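Local atomic coordinates of TolA protein (PDB entry 1LR0), a protein that acts, through this periplasmic C-terminal domain, in the Tol-Pal system, which probably supports outer-membrane invagination during cell division and outer-membrane integrity. Residues A69-S74 with P79-A84. Sequence-based numbering, arbitrary orientation.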
# COMPACT_ATOMS: atom_id res chain seq x y z
N ALA A 69 5.85 -11.05 0.23
CA ALA A 69 4.56 -10.68 0.83
C ALA A 69 4.28 -11.76 1.84
O ALA A 69 4.55 -12.98 1.60
CB ALA A 69 3.53 -10.66 -0.22
N SER A 70 3.86 -11.34 3.01
CA SER A 70 3.51 -12.26 4.03
C SER A 70 2.39 -11.67 4.91
O SER A 70 2.22 -10.48 5.00
CB SER A 70 4.71 -12.53 4.92
OG SER A 70 5.21 -11.29 5.39
N VAL A 71 1.71 -12.54 5.61
CA VAL A 71 0.63 -12.14 6.52
C VAL A 71 1.23 -11.49 7.74
O VAL A 71 1.96 -12.11 8.51
CB VAL A 71 -0.09 -13.33 6.90
CG1 VAL A 71 -1.11 -12.94 7.95
CG2 VAL A 71 -0.84 -13.91 5.64
N SER A 72 0.85 -10.25 7.98
CA SER A 72 1.23 -9.58 9.23
C SER A 72 0.13 -9.71 10.30
O SER A 72 0.42 -9.69 11.49
CB SER A 72 1.58 -8.08 9.00
OG SER A 72 0.53 -7.44 8.31
N ARG A 73 -1.16 -9.72 9.89
CA ARG A 73 -2.25 -10.04 10.84
C ARG A 73 -3.25 -10.83 10.08
O ARG A 73 -3.82 -10.34 9.12
CB ARG A 73 -2.87 -8.79 11.46
CG ARG A 73 -3.94 -9.04 12.54
CD ARG A 73 -4.64 -7.71 13.00
NE ARG A 73 -3.71 -6.82 13.73
CZ ARG A 73 -3.30 -7.03 14.97
NH1 ARG A 73 -3.69 -8.05 15.67
NH2 ARG A 73 -2.48 -6.17 15.56
N SER A 74 -3.47 -12.04 10.52
CA SER A 74 -4.37 -12.94 9.87
C SER A 74 -5.80 -12.48 9.92
O SER A 74 -6.23 -11.87 10.90
CB SER A 74 -4.26 -14.33 10.48
OG SER A 74 -5.29 -15.18 9.93
N PRO A 79 -7.37 -19.61 3.82
CA PRO A 79 -7.45 -19.45 2.38
C PRO A 79 -7.58 -17.99 1.91
O PRO A 79 -6.98 -17.60 0.90
CB PRO A 79 -8.65 -20.30 1.99
CG PRO A 79 -8.86 -21.24 3.19
CD PRO A 79 -8.39 -20.49 4.35
N PHE A 80 -8.36 -17.17 2.61
CA PHE A 80 -8.35 -15.74 2.23
C PHE A 80 -7.02 -15.13 2.43
O PHE A 80 -6.51 -14.46 1.56
CB PHE A 80 -9.43 -14.93 3.03
CG PHE A 80 -9.36 -13.50 2.76
CD1 PHE A 80 -9.23 -12.58 3.81
CD2 PHE A 80 -9.37 -13.07 1.44
CE1 PHE A 80 -9.10 -11.29 3.55
CE2 PHE A 80 -9.27 -11.74 1.16
CZ PHE A 80 -9.11 -10.80 2.24
N ASP A 81 -6.39 -15.40 3.58
CA ASP A 81 -5.05 -14.90 3.78
C ASP A 81 -4.08 -15.27 2.63
O ASP A 81 -3.33 -14.45 2.12
CB ASP A 81 -4.43 -15.46 5.06
CG ASP A 81 -5.03 -14.91 6.34
OD1 ASP A 81 -4.59 -15.45 7.37
OD2 ASP A 81 -5.93 -14.03 6.42
N SER A 82 -4.08 -16.55 2.28
CA SER A 82 -3.19 -17.02 1.25
C SER A 82 -3.56 -16.37 -0.08
O SER A 82 -2.66 -16.03 -0.88
CB SER A 82 -3.32 -18.53 1.10
OG SER A 82 -2.81 -19.16 2.24
N SER A 83 -4.83 -16.17 -0.33
CA SER A 83 -5.25 -15.53 -1.61
C SER A 83 -4.80 -14.07 -1.73
O SER A 83 -4.48 -13.59 -2.81
CB SER A 83 -6.79 -15.61 -1.76
OG SER A 83 -7.48 -14.66 -0.93
N ALA A 84 -4.73 -13.37 -0.62
CA ALA A 84 -4.17 -12.04 -0.63
C ALA A 84 -2.67 -11.97 -0.85
O ALA A 84 -2.23 -11.17 -1.67
CB ALA A 84 -4.60 -11.23 0.60
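The loop that leads from the edge strand 66-73 of the antiparallel sheet into helix 78-91 is tied back to that helix by Ser74 and Asp81. Ser74 OG donates to Asp81 OD1 over 2.7 Å and meets the syn lone pair, facing toward OD2. The hydroxyl can reach across because OG stands opposite the backbone N (chi1 173°); the same oxygen is also hydrogen-bonded to the backbone N of Gly76 in the loop. Asp81 OD2 has its own partner, the hydroxyl of Ser75, so neighbouring serines grip both oxygens of the carboxylate and should hold its plane in place. This is the strand-to-helix connection of the TonB C-terminal-like domain, in which helix 78-91 packs on one side of the three-stranded antiparallel sheet. Just before the loop, Ser72 and Arg73 form a classic beta bulge opposite Glu55, at the bend of the strand, and the hydroxyl of Ser72 is hydrogen-bonded to the Glu55 carboxylate. Val71 supplies the apolar part of the contact: its CG2 lies 4.0 Å from Asp81 CB, the two side chains crossing at about a right angle. Asp81 packs on Val54 of the central strand as well, while Val71 also touches Val85, one turn after Asp81, and so carries the edge strand's contact further along the helix.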